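PDB 2QSV: DUF1573 domain-containing protein from Porphyromonas gingivalis, which is of unknown function, with only a tentative link to cysteine-type peptidase activity, and is represented here by its C-terminal part, two Ig-like domains. Local coordinates for residues Phe12-Pro17 with Ser102-Asp107; Val37-Leu42 with Glu80-Glu85; Ser44-Asp49 with Leu63-Ala68; Gly148-His153 with Ile202-Pro207; Ala198-Ile203 with Arg212-Lys217. All blocks are in the same frame, centred on the assembly; numbering follows the deposited sequence.

Interaction 1: residues Phe12-Pro17 with Ser102-Asp107; sequences FPISMP and SLPLVD
F12 and S15 fasten the loop 12-17 to the end of strand 94-105 with three nearly straight backbone hydrogen bonds. F12 N donates to S102 O at 2.9 Å, S15 N to P104 O at 3.0 Å, and S15 O takes the N-H of V106, 2.8 Å from N. A fourth bond stiffens the loop from within: S15 OG sits anti to its own carbonyl carbon (chi1 -60°) and donates to P13 O at 2.7 Å, from above the carbonyl plane. In the Ig-like sandwich of this first domain, strand 9-11 runs parallel to the closing strand 94-105, and the loop prolongs that edge pairing past the last regular strand residue of 9-11, with S15 and L105 forming a single further bridge. The apolar contacts follow the same path. L103 CD1 lies against F12 CB; I14 and V106 cross obliquely, I14 CG2 3.6 Å from V106 CG1; M16 CG touches V106 CG2, and P17 CD approaches L105 CD1. Other carbons lie against polar atoms: P104 CD is 3.3 Å from F12 O, L105 CD1 is near S15 O, and the extended chain of selenomethionine M16 carries CE to within 3.5 Å of D107 O.

Interaction 2: residues Val37-Leu42 with Glu80-Glu85; sequences VAVVSL and EPLVLE
V39 holds CG1 anti to its backbone N (chi1 -179°); in L82 the first torsion likewise sets CG anti to the backbone N, and chi2 of 80° then swings CD1 to V39 CG1, where the two meet at 3.5 Å on the inner face of an Ig-like beta-sandwich. The strands 35-41 and 76-87 that carry them are antiparallel neighbours in the five-stranded sheet, their local axes 143° apart. L82 CD1 is shared: L42 CD2 touches it as well, at 3.5 Å, the two leucines lying side by side. V39 CG2 meets L84 CD2 at 3.7 Å, and L84 goes on to L3 and V5 of the opposing sheet, so this row faces the core.

The backbone pairing is most regular at one end. A38 and E85 form a hydrogen-bonded pair, A38 N to E85 O at 3.0 Å with the return bond from E85 N to A38 O. Farther along, V40 N gives a bent bond to V83 O, while V83 N donates to S41 O. V40 packs over its partners here, CG2 on V83 CG1 at 3.6 Å and CG1 on E85 CB at 3.7 Å, crossing the extended glutamate at about a right angle. Strand 94-105 flanks 80-85, and R51 and F53 pair with 37-42 on its other edge. Beyond the last direct bond a water spans the strands, donating to P81 O at 2.7 Å and lying 3.1 Å from S41 OG.

Interaction 3: residues Ser44-Asp49 with Leu63-Ala68; sequences SFVSLD and LNLSLA
S44 and A68 meet through a water that donates to both carbonyls, S44 O at 2.7 Å and A68 O at 2.8 Å. This bridge starts the antiparallel pairing of the short edge strand 46-47 with strand 61-67, in the four-stranded sheet of the first Ig-like sandwich; the hydroxyl of S44 itself turns to E80 of the other sheet. F45 comes next. F45 O takes the N-H of A68, 2.7 Å from N, the donor standing above the carbonyl plane. Chi1 of 51° puts CG of F45 between backbone N and carbonyl carbon, and the ring leads away from strand 61-67 toward V101 and L103; its CD1 still lies 4.1 Å from L67 CD1.

V46 forms a non-hydrogen-bonded pair with L67. Here the CA-H of V46 points to S66 O, with CA 3.2 Å from that oxygen, and V46 CB approaches L65 CB. At S47 the pairing becomes a reciprocal ring of two bonds: S47 N to S66 O at 2.7 Å and S66 N back to S47 O at 3.0 Å, both donors lying in the carbonyl planes. The two serine CB atoms face each other on the same side of the sheet. L48 finally reaches over to strand 61-67, its CG anti to the backbone N (chi1 -174°), and CD1 settles near L63 CB and L65 CD1, 3.3 Å from N64 O.

Interaction 4: residues Gly148-His153 with Ile202-Pro207; sequences GPLRLH and IICNDP
L152 and C204 form a non-hydrogen-bonded antiparallel pair in the five-stranded sheet of the second Ig-like sandwich, and just past it an asparagine side chain continues the pairing. N205, with CG between its backbone N and carbonyl carbon (chi1 69°), turns its amide toward the start of strand 150-157. There ND2 donates to P149 O at 2.9 Å, a straight bond of 173° lying in the amide plane, while OD1 accepts R151 N at 2.8 Å from well above that plane. The primary amide offers ND2 and OD1 together and so grips the backbone on both sides of L150; ND2 and OD1 each have a backbone partner. Backbone bonds add to this: N205 N to R151 O is long at 3.2 Å, and H153 N to I203 O is weak.

Side chains close around the amide. R151 slants across it, CG 3.8 Å from N205 ND2. The H153 ring stands across it, NE2 3.9 Å from N205 CB, ring and amide planes 77° apart; the same NE2 is hydrogen-bonded to D107 at the end of the first domain. On the face carrying L152 and C204, L152 CD2 lies 4.2 Å from C204 CB; L150 CD1 reaches the same CB as well as N205 OD1, and C204 SG receives a weak bond from D206 N. M120 and I142, from strands 120-121 and 136-144 of the opposing sheet, cover these leucines, while strand 170-171 borders 150-157 on one side and strand 211-219 borders 195-204 on the other.

Interaction 5: residues Ala198-Ile203 with Arg212-Lys217; sequences ADISII and RRIKVK. With SO4 (sulfate ion), chain B.
From A198 with V216 to I202 with R212, two antiparallel strands of a beta hairpin, their local axes 155° apart, share six backbone hydrogen bonds, among them I200 N to I214 O at 2.8 Å. The side chains divide by face. Toward the core of the second Ig-like sandwich, I200 CD1 meets V216 CG2 at 3.6 Å and I202 CD1 meets I214 CD1 at 4.0 Å, with L162 and I181 of the other sheet against I200. R212 sits at the end of this apolar face, its NH1 bonded to M120 O. The other face, bearing D199, S201, R213 and K215, is polar. In the conformer described, one of two modelled, K215 bends at chi2 (66°) and again at chi3 and chi4, and NZ forms a salt bridge with D199 OD1 at 2.9 Å, entering from above the carboxylate plane. One water joins D199 OD2 to K215 NZ and another joins it to R213 NE, 4.4 Å from that oxygen. D199 N donates to O1 of a sulfate ion at 2.8 Å, probably a guest from the crystallisation liquor. K215 and, more distantly, R213 would probably favour the ionised carboxylate, an effect the nearby sulfate may offset.

Starting at the N terminus, residues 12-17 pair with 102-107, so interaction 1 closes a loop spanning nearly the whole first domain. Interaction 2 closes a smaller loop within it, and interaction 3 a smaller one still within that of interaction 2: three levels of nesting across two sheets. Contact between F12 and V46 joins interactions 1 and 3, and L42 with L48 joins 2 and 3. The second domain follows in series. There 148-153 returns to 202-207, and interaction 5, sharing I202 and I203, closes the short hairpin loop between 195-204 and 211-219, the final strand of the chain, in the same sheet. P104 against I203 sets the end of the first sandwich against the second.

Interaction 1: residues Phe12-Pro17 with Ser102-Asp107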
# COMPACT_ATOMS: atom_id res chain seq x y z
N PHE A 12 -1.51 8.10 -0.00
CA PHE A 12 -0.72 9.31 -0.12
C PHE A 12 0.10 9.22 -1.43
O PHE A 12 0.38 8.12 -1.91
CB PHE A 12 0.21 9.48 1.09
CG PHE A 12 -0.46 10.10 2.29
CD1 PHE A 12 -0.62 11.48 2.39
CD2 PHE A 12 -0.92 9.30 3.32
CE1 PHE A 12 -1.26 12.07 3.49
CE2 PHE A 12 -1.54 9.86 4.44
CZ PHE A 12 -1.71 11.27 4.53
N PRO A 13 0.45 10.38 -2.04
CA PRO A 13 1.40 10.27 -3.16
C PRO A 13 2.78 9.73 -2.68
O PRO A 13 3.09 9.81 -1.47
CB PRO A 13 1.52 11.70 -3.68
CG PRO A 13 1.01 12.59 -2.56
CD PRO A 13 0.04 11.76 -1.75
N ILE A 14 3.59 9.24 -3.61
CA ILE A 14 5.03 8.99 -3.34
C ILE A 14 5.59 10.20 -2.62
O ILE A 14 5.44 11.34 -3.09
CB ILE A 14 5.82 8.82 -4.62
CG1 ILE A 14 5.19 7.72 -5.48
CG2 ILE A 14 7.32 8.51 -4.30
CD1 ILE A 14 5.45 7.87 -6.96
N SER A 15 6.19 9.95 -1.46
CA SER A 15 6.65 11.04 -0.59
C SER A 15 8.01 10.79 -0.01
O SER A 15 8.37 9.64 0.30
CB SER A 15 5.71 11.18 0.61
OG SER A 15 4.39 11.48 0.22
N MSE A 16 8.74 11.89 0.20
CA MSE A 16 9.95 11.90 1.01
C MSE A 16 9.63 12.31 2.46
O MSE A 16 8.55 12.87 2.72
CB MSE A 16 10.98 12.83 0.39
CG MSE A 16 11.41 12.37 -0.97
SE MSE A 16 12.63 13.68 -1.70
CE MSE A 16 13.19 12.73 -3.29
N PRO A 17 10.53 11.99 3.42
CA PRO A 17 10.15 12.20 4.82
C PRO A 17 9.68 13.60 5.17
O PRO A 17 8.89 13.75 6.09
CB PRO A 17 11.43 11.89 5.59
CG PRO A 17 12.14 10.91 4.72
CD PRO A 17 11.86 11.36 3.30
N SER A 102 -2.28 4.05 3.02
CA SER A 102 -0.99 3.66 2.45
C SER A 102 -0.10 4.85 2.12
O SER A 102 -0.57 5.91 1.67
CB SER A 102 -1.17 2.81 1.19
OG SER A 102 -1.68 1.55 1.54
N LEU A 103 1.18 4.66 2.38
CA LEU A 103 2.20 5.65 2.10
C LEU A 103 3.38 4.98 1.40
O LEU A 103 4.03 4.09 1.98
CB LEU A 103 2.70 6.31 3.42
CG LEU A 103 3.90 7.27 3.35
CD1 LEU A 103 3.59 8.48 2.44
CD2 LEU A 103 4.29 7.71 4.77
N PRO A 104 3.66 5.38 0.14
CA PRO A 104 4.93 5.04 -0.53
C PRO A 104 6.03 6.00 -0.11
O PRO A 104 6.20 7.05 -0.71
CB PRO A 104 4.62 5.20 -2.05
CG PRO A 104 3.07 5.65 -2.12
CD PRO A 104 2.78 6.20 -0.73
N LEU A 105 6.77 5.64 0.95
CA LEU A 105 7.77 6.51 1.52
C LEU A 105 9.12 6.17 0.86
O LEU A 105 9.57 5.00 0.89
CB LEU A 105 7.84 6.35 3.06
CG LEU A 105 8.86 7.24 3.76
CD1 LEU A 105 8.58 8.75 3.59
CD2 LEU A 105 9.04 6.91 5.28
N VAL A 106 9.73 7.16 0.22
CA VAL A 106 11.00 6.94 -0.51
C VAL A 106 12.18 7.67 0.17
O VAL A 106 11.97 8.46 1.09
CB VAL A 106 10.88 7.29 -2.07
CG1 VAL A 106 9.77 6.44 -2.74
CG2 VAL A 106 10.66 8.77 -2.30
N ASP A 107 13.40 7.43 -0.31
CA ASP A 107 14.59 8.15 0.16
C ASP A 107 14.61 9.65 -0.13
O ASP A 107 14.06 10.14 -1.14
CB ASP A 107 15.86 7.54 -0.46
CG ASP A 107 16.12 6.12 0.05
OD1 ASP A 107 16.58 5.99 1.20
OD2 ASP A 107 15.84 5.13 -0.68

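Interaction 2: residues Val37-Leu42 with Glu80-Glu85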
# COMPACT_ATOMS: atom_id res chain seq x y z
N VAL A 37 -19.27 9.20 16.60
CA VAL A 37 -18.10 8.68 15.88
C VAL A 37 -16.79 9.05 16.57
O VAL A 37 -16.55 10.22 16.87
CB VAL A 37 -18.06 9.13 14.40
CG1 VAL A 37 -16.90 8.45 13.66
CG2 VAL A 37 -19.37 8.80 13.71
N ALA A 38 -15.98 8.04 16.84
CA ALA A 38 -14.64 8.26 17.33
C ALA A 38 -13.64 7.60 16.38
O ALA A 38 -13.80 6.46 15.97
CB ALA A 38 -14.49 7.74 18.75
N VAL A 39 -12.62 8.37 15.99
CA VAL A 39 -11.45 7.85 15.31
C VAL A 39 -10.55 7.31 16.43
O VAL A 39 -9.83 8.05 17.09
CB VAL A 39 -10.72 8.95 14.51
CG1 VAL A 39 -9.51 8.38 13.77
CG2 VAL A 39 -11.68 9.62 13.51
N VAL A 40 -10.61 6.00 16.64
CA VAL A 40 -9.94 5.39 17.80
C VAL A 40 -8.45 5.07 17.58
O VAL A 40 -7.70 4.91 18.55
CB VAL A 40 -10.74 4.16 18.35
CG1 VAL A 40 -12.09 4.62 18.92
CG2 VAL A 40 -10.97 3.13 17.28
N SER A 41 -8.02 4.97 16.33
CA SER A 41 -6.60 4.75 16.02
C SER A 41 -6.26 5.43 14.70
O SER A 41 -7.03 5.35 13.76
CB SER A 41 -6.30 3.25 15.95
OG SER A 41 -4.91 3.00 15.95
N LEU A 42 -5.13 6.14 14.66
CA LEU A 42 -4.61 6.80 13.46
C LEU A 42 -3.32 6.12 13.05
O LEU A 42 -2.56 5.74 13.91
CB LEU A 42 -4.22 8.26 13.75
CG LEU A 42 -5.21 9.40 13.90
CD1 LEU A 42 -4.47 10.65 14.42
CD2 LEU A 42 -5.90 9.70 12.57
N GLU A 80 -1.28 1.28 7.18
CA GLU A 80 -1.77 1.32 8.56
C GLU A 80 -3.24 1.74 8.57
O GLU A 80 -3.64 2.59 7.79
CB GLU A 80 -0.94 2.30 9.39
CG GLU A 80 0.51 1.83 9.73
CD GLU A 80 1.12 2.66 10.85
OE1 GLU A 80 0.42 3.05 11.83
OE2 GLU A 80 2.32 2.96 10.74
N PRO A 81 -4.05 1.12 9.45
CA PRO A 81 -5.48 1.42 9.46
C PRO A 81 -5.87 2.73 10.15
O PRO A 81 -5.28 3.15 11.16
CB PRO A 81 -6.10 0.22 10.19
CG PRO A 81 -5.02 -0.18 11.20
CD PRO A 81 -3.69 0.08 10.47
N LEU A 82 -6.87 3.39 9.60
CA LEU A 82 -7.60 4.42 10.33
C LEU A 82 -8.82 3.70 10.96
O LEU A 82 -9.67 3.13 10.26
CB LEU A 82 -8.00 5.53 9.36
CG LEU A 82 -8.88 6.65 9.92
CD1 LEU A 82 -7.99 7.62 10.68
CD2 LEU A 82 -9.60 7.37 8.79
N VAL A 83 -8.89 3.66 12.28
CA VAL A 83 -9.95 2.85 12.91
C VAL A 83 -11.14 3.70 13.36
O VAL A 83 -11.01 4.62 14.17
CB VAL A 83 -9.40 1.93 14.06
CG1 VAL A 83 -10.50 0.94 14.52
CG2 VAL A 83 -8.17 1.17 13.56
N LEU A 84 -12.31 3.38 12.81
CA LEU A 84 -13.55 4.12 13.11
C LEU A 84 -14.52 3.34 14.00
O LEU A 84 -15.00 2.28 13.62
CB LEU A 84 -14.25 4.54 11.82
CG LEU A 84 -13.38 5.40 10.91
CD1 LEU A 84 -14.11 5.60 9.61
CD2 LEU A 84 -13.01 6.74 11.57
N GLU A 85 -14.79 3.90 15.17
CA GLU A 85 -15.75 3.32 16.10
C GLU A 85 -17.05 4.11 16.12
O GLU A 85 -17.08 5.29 16.48
CB GLU A 85 -15.17 3.25 17.51
CG GLU A 85 -16.16 2.73 18.53
CD GLU A 85 -15.67 2.96 19.94
OE1 GLU A 85 -15.02 2.03 20.49
OE2 GLU A 85 -15.91 4.08 20.48
O HOH W 1 -3.61 2.66 13.21

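Interaction 3: residues Ser44-Asp49 with Leu63-Ala68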
# COMPACT_ATOMS: atom_id res chain seq x y z
N SER A 44 0.54 5.90 12.22
CA SER A 44 1.65 6.61 12.86
C SER A 44 2.22 7.78 12.03
O SER A 44 2.94 8.63 12.58
CB SER A 44 2.79 5.64 13.14
OG SER A 44 3.34 5.17 11.93
N PHE A 45 1.90 7.80 10.73
CA PHE A 45 2.45 8.80 9.81
C PHE A 45 1.43 9.87 9.43
O PHE A 45 1.68 10.67 8.52
CB PHE A 45 3.03 8.14 8.53
CG PHE A 45 2.08 7.16 7.83
CD1 PHE A 45 1.13 7.60 6.90
CD2 PHE A 45 2.13 5.79 8.11
CE1 PHE A 45 0.26 6.68 6.26
CE2 PHE A 45 1.29 4.87 7.46
CZ PHE A 45 0.36 5.32 6.53
N VAL A 46 0.28 9.89 10.11
CA VAL A 46 -0.71 10.93 9.85
C VAL A 46 -1.08 11.76 11.08
O VAL A 46 -0.88 11.33 12.22
CB VAL A 46 -2.02 10.44 9.14
CG1 VAL A 46 -1.75 9.51 7.96
CG2 VAL A 46 -3.00 9.87 10.12
N SER A 47 -1.64 12.94 10.81
CA SER A 47 -2.20 13.85 11.80
C SER A 47 -3.67 14.06 11.52
O SER A 47 -4.07 14.22 10.34
CB SER A 47 -1.51 15.21 11.71
OG SER A 47 -0.57 15.33 12.75
N LEU A 48 -4.48 14.05 12.58
CA LEU A 48 -5.89 14.39 12.51
C LEU A 48 -6.39 15.01 13.83
O LEU A 48 -6.34 14.38 14.88
CB LEU A 48 -6.73 13.16 12.15
CG LEU A 48 -8.23 13.34 11.87
CD1 LEU A 48 -8.46 14.03 10.54
CD2 LEU A 48 -8.97 11.99 11.91
N ASP A 49 -6.86 16.26 13.77
CA ASP A 49 -7.49 16.90 14.93
C ASP A 49 -8.98 16.58 15.00
O ASP A 49 -9.53 16.43 16.09
CB ASP A 49 -7.18 18.39 14.98
CG ASP A 49 -5.69 18.67 15.19
OD1 ASP A 49 -5.17 19.61 14.56
OD2 ASP A 49 -5.04 17.94 15.98
N LEU A 63 -12.97 14.18 6.72
CA LEU A 63 -11.74 14.05 7.50
C LEU A 63 -10.52 14.25 6.58
O LEU A 63 -10.41 13.61 5.52
CB LEU A 63 -11.68 12.69 8.24
CG LEU A 63 -12.95 12.21 8.97
CD1 LEU A 63 -12.79 10.80 9.52
CD2 LEU A 63 -13.38 13.19 10.07
N ASN A 64 -9.65 15.16 6.98
CA ASN A 64 -8.41 15.44 6.25
C ASN A 64 -7.21 14.96 7.04
O ASN A 64 -6.85 15.54 8.05
CB ASN A 64 -8.27 16.94 5.91
CG ASN A 64 -9.48 17.48 5.14
OD1 ASN A 64 -10.17 18.38 5.62
ND2 ASN A 64 -9.75 16.90 3.98
N LEU A 65 -6.61 13.87 6.56
CA LEU A 65 -5.44 13.30 7.19
C LEU A 65 -4.20 13.96 6.59
O LEU A 65 -3.93 13.82 5.39
CB LEU A 65 -5.40 11.78 6.97
CG LEU A 65 -6.42 10.84 7.62
CD1 LEU A 65 -7.89 11.17 7.30
CD2 LEU A 65 -6.10 9.43 7.15
N SER A 66 -3.48 14.69 7.42
CA SER A 66 -2.21 15.30 7.05
C SER A 66 -1.06 14.35 7.25
O SER A 66 -0.97 13.67 8.28
CB SER A 66 -1.93 16.53 7.91
OG SER A 66 -2.84 17.56 7.60
N LEU A 67 -0.13 14.36 6.30
CA LEU A 67 1.06 13.55 6.38
C LEU A 67 1.99 14.12 7.42
O LEU A 67 2.32 15.30 7.40
CB LEU A 67 1.76 13.49 5.01
CG LEU A 67 2.94 12.52 4.89
CD1 LEU A 67 2.56 11.04 5.17
CD2 LEU A 67 3.57 12.68 3.48
N ALA A 68 2.45 13.25 8.31
CA ALA A 68 3.42 13.62 9.33
C ALA A 68 4.35 12.43 9.53
O ALA A 68 4.11 11.61 10.39
CB ALA A 68 2.68 13.99 10.67
O HOH W 2 3.26 11.25 13.06

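Interaction 4: residues Gly148-His153 with Ile202-Pro207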
# COMPACT_ATOMS: atom_id res chain seq x y z
N GLY A 148 26.31 2.49 -6.50
CA GLY A 148 26.13 2.17 -5.12
C GLY A 148 25.26 0.92 -4.96
O GLY A 148 24.76 0.36 -5.95
N PRO A 149 25.09 0.47 -3.70
CA PRO A 149 24.26 -0.71 -3.42
C PRO A 149 22.78 -0.35 -3.68
O PRO A 149 22.30 0.72 -3.29
CB PRO A 149 24.49 -0.98 -1.91
CG PRO A 149 25.03 0.28 -1.35
CD PRO A 149 25.61 1.11 -2.47
N LEU A 150 22.10 -1.25 -4.37
CA LEU A 150 20.66 -1.15 -4.61
C LEU A 150 19.97 -1.78 -3.43
O LEU A 150 20.24 -2.96 -3.11
CB LEU A 150 20.30 -1.87 -5.89
CG LEU A 150 18.79 -1.98 -6.27
CD1 LEU A 150 18.20 -0.59 -6.60
CD2 LEU A 150 18.64 -2.96 -7.48
N ARG A 151 19.11 -1.01 -2.76
CA ARG A 151 18.35 -1.48 -1.62
C ARG A 151 16.87 -1.61 -1.94
O ARG A 151 16.29 -0.67 -2.51
CB ARG A 151 18.52 -0.48 -0.48
CG ARG A 151 19.98 -0.36 0.01
CD ARG A 151 20.10 0.73 1.09
NE ARG A 151 21.50 1.13 1.23
CZ ARG A 151 22.44 0.36 1.78
NH1 ARG A 151 22.13 -0.85 2.25
NH2 ARG A 151 23.69 0.78 1.87
N LEU A 152 16.28 -2.74 -1.59
CA LEU A 152 14.87 -2.99 -1.84
C LEU A 152 14.18 -2.77 -0.52
O LEU A 152 14.20 -3.65 0.35
CB LEU A 152 14.62 -4.42 -2.37
CG LEU A 152 15.42 -4.93 -3.55
CD1 LEU A 152 14.96 -6.34 -3.99
CD2 LEU A 152 15.46 -3.96 -4.75
N HIS A 153 13.65 -1.57 -0.33
CA HIS A 153 13.05 -1.22 0.93
C HIS A 153 11.75 -2.00 1.19
O HIS A 153 11.46 -2.35 2.32
CB HIS A 153 12.77 0.27 1.01
CG HIS A 153 13.96 1.12 0.79
ND1 HIS A 153 15.11 0.98 1.54
CD2 HIS A 153 14.18 2.14 -0.07
CE1 HIS A 153 15.98 1.90 1.16
NE2 HIS A 153 15.44 2.61 0.19
N ILE A 202 7.61 -2.20 -5.90
CA ILE A 202 8.95 -2.22 -5.26
C ILE A 202 9.37 -0.83 -4.95
O ILE A 202 9.42 -0.01 -5.80
CB ILE A 202 10.05 -2.91 -6.19
CG1 ILE A 202 9.65 -4.36 -6.54
CG2 ILE A 202 11.48 -2.77 -5.51
CD1 ILE A 202 10.50 -5.04 -7.66
N ILE A 203 9.66 -0.56 -3.69
CA ILE A 203 10.26 0.71 -3.33
C ILE A 203 11.77 0.48 -3.10
O ILE A 203 12.13 -0.41 -2.36
CB ILE A 203 9.59 1.34 -2.11
CG1 ILE A 203 8.15 1.78 -2.55
CG2 ILE A 203 10.41 2.57 -1.61
CD1 ILE A 203 7.36 2.44 -1.52
N CYS A 204 12.61 1.28 -3.76
CA CYS A 204 14.05 1.03 -3.77
C CYS A 204 14.73 2.36 -3.84
O CYS A 204 14.10 3.41 -4.02
CB CYS A 204 14.45 0.13 -4.97
SG CYS A 204 14.11 0.90 -6.56
N ASN A 205 16.06 2.32 -3.76
CA ASN A 205 16.84 3.53 -3.73
C ASN A 205 17.39 3.86 -5.09
O ASN A 205 18.53 4.33 -5.19
CB ASN A 205 17.97 3.43 -2.66
CG ASN A 205 19.05 2.42 -3.04
OD1 ASN A 205 18.83 1.54 -3.88
ND2 ASN A 205 20.26 2.58 -2.45
N ASP A 206 16.62 3.58 -6.15
CA ASP A 206 16.91 4.06 -7.50
C ASP A 206 16.34 5.50 -7.63
O ASP A 206 15.13 5.69 -7.64
CB ASP A 206 16.32 3.08 -8.54
CG ASP A 206 16.56 3.49 -9.99
OD1 ASP A 206 16.85 4.65 -10.31
OD2 ASP A 206 16.42 2.60 -10.88
N PRO A 207 17.21 6.53 -7.74
CA PRO A 207 16.76 7.92 -7.69
C PRO A 207 15.83 8.31 -8.87
O PRO A 207 15.01 9.18 -8.71
CB PRO A 207 18.06 8.72 -7.75
CG PRO A 207 19.13 7.70 -7.29
CD PRO A 207 18.68 6.43 -7.93

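Interaction 5: residues Ala198-Ile203 with Arg212-Lys217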
# COMPACT_ATOMS: atom_id res chain seq x y z
N ALA A 198 -2.08 -8.05 -12.02
CA ALA A 198 -1.78 -7.52 -10.70
C ALA A 198 -0.35 -6.94 -10.66
O ALA A 198 0.54 -7.41 -11.41
CB ALA A 198 -1.97 -8.61 -9.68
N ASP A 199 -0.14 -5.90 -9.87
CA ASP A 199 1.17 -5.28 -9.73
C ASP A 199 1.99 -5.81 -8.57
O ASP A 199 1.48 -5.98 -7.46
CB ASP A 199 1.07 -3.76 -9.55
CG ASP A 199 0.53 -3.05 -10.78
OD1 ASP A 199 0.85 -3.46 -11.93
OD2 ASP A 199 -0.26 -2.09 -10.58
N ILE A 200 3.27 -6.06 -8.83
CA ILE A 200 4.23 -6.12 -7.75
C ILE A 200 4.83 -4.72 -7.58
O ILE A 200 5.36 -4.19 -8.51
CB ILE A 200 5.39 -7.14 -8.01
CG1 ILE A 200 4.81 -8.56 -8.17
CG2 ILE A 200 6.34 -7.08 -6.81
CD1 ILE A 200 5.75 -9.59 -8.96
N SER A 201 4.75 -4.13 -6.39
CA SER A 201 5.29 -2.80 -6.17
C SER A 201 6.59 -2.87 -5.37
O SER A 201 6.65 -3.55 -4.31
CB SER A 201 4.28 -1.93 -5.41
OG SER A 201 3.10 -1.76 -6.19
N ILE A 202 7.61 -2.20 -5.90
CA ILE A 202 8.95 -2.22 -5.26
C ILE A 202 9.37 -0.83 -4.95
O ILE A 202 9.42 -0.01 -5.80
CB ILE A 202 10.05 -2.91 -6.19
CG1 ILE A 202 9.65 -4.36 -6.54
CG2 ILE A 202 11.48 -2.77 -5.51
CD1 ILE A 202 10.50 -5.04 -7.66
N ILE A 203 9.66 -0.56 -3.69
CA ILE A 203 10.26 0.71 -3.33
C ILE A 203 11.77 0.48 -3.10
O ILE A 203 12.13 -0.41 -2.36
CB ILE A 203 9.59 1.34 -2.11
CG1 ILE A 203 8.15 1.78 -2.55
CG2 ILE A 203 10.41 2.57 -1.61
CD1 ILE A 203 7.36 2.44 -1.52
N ARG A 212 8.75 1.09 -8.34
CA ARG A 212 8.81 0.36 -9.60
C ARG A 212 7.72 -0.70 -9.59
O ARG A 212 7.48 -1.28 -8.57
CB ARG A 212 10.21 -0.28 -9.73
CG ARG A 212 10.62 -0.50 -11.14
CD ARG A 212 10.99 0.81 -11.86
NE ARG A 212 11.28 0.37 -13.20
CZ ARG A 212 12.47 -0.11 -13.58
NH1 ARG A 212 13.52 -0.13 -12.70
NH2 ARG A 212 12.61 -0.50 -14.83
N ARG A 213 6.99 -0.90 -10.69
CA ARG A 213 5.93 -1.89 -10.70
C ARG A 213 6.09 -2.88 -11.80
O ARG A 213 6.42 -2.55 -12.94
CB ARG A 213 4.52 -1.25 -10.78
CG ARG A 213 4.17 -0.42 -9.61
CD ARG A 213 2.88 0.28 -9.97
NE ARG A 213 2.27 1.04 -8.89
CZ ARG A 213 2.38 2.35 -8.74
NH1 ARG A 213 3.15 3.05 -9.53
NH2 ARG A 213 1.75 2.94 -7.77
N ILE A 214 5.90 -4.13 -11.42
CA ILE A 214 5.90 -5.20 -12.34
C ILE A 214 4.46 -5.65 -12.52
O ILE A 214 3.80 -6.02 -11.54
CB ILE A 214 6.71 -6.43 -11.78
CG1 ILE A 214 8.17 -6.04 -11.54
CG2 ILE A 214 6.68 -7.60 -12.76
CD1 ILE A 214 8.87 -7.08 -10.68
N LYS A 215 3.98 -5.63 -13.75
CA LYS A 215 2.66 -6.19 -14.05
C LYS A 215 2.75 -7.67 -14.33
O LYS A 215 3.47 -8.11 -15.21
CB LYS A 215 2.01 -5.49 -15.26
CG LYS A 215 0.76 -6.27 -15.80
CD LYS A 215 -0.41 -6.29 -14.78
CE LYS A 215 -0.96 -4.89 -14.53
NZ LYS A 215 -1.49 -4.68 -13.18
N VAL A 216 2.04 -8.45 -13.53
CA VAL A 216 1.95 -9.87 -13.68
C VAL A 216 0.53 -10.27 -14.18
O VAL A 216 -0.49 -9.85 -13.61
CB VAL A 216 2.26 -10.58 -12.35
CG1 VAL A 216 2.21 -12.13 -12.49
CG2 VAL A 216 3.65 -10.14 -11.79
N LYS A 217 0.50 -11.04 -15.25
CA LYS A 217 -0.73 -11.63 -15.80
C LYS A 217 -0.73 -13.15 -15.71
O LYS A 217 0.32 -13.81 -15.86
CB LYS A 217 -0.90 -11.23 -17.25
CG LYS A 217 -1.27 -9.80 -17.41
CD LYS A 217 -1.32 -9.45 -18.90
CE LYS A 217 -1.66 -7.98 -19.04
NZ LYS A 217 -1.69 -7.64 -20.49
S SO4 B . -3.07 -4.69 -7.89
O1 SO4 B . -2.58 -4.67 -9.27
O2 SO4 B . -4.30 -3.88 -7.76
O3 SO4 B . -3.36 -6.05 -7.43
O4 SO4 B . -2.06 -4.05 -7.06
O HOH W 3 -0.40 -0.77 -8.23
O HOH W 4 -2.45 -2.28 -12.04
O HOH W 5 1.43 0.37 -5.70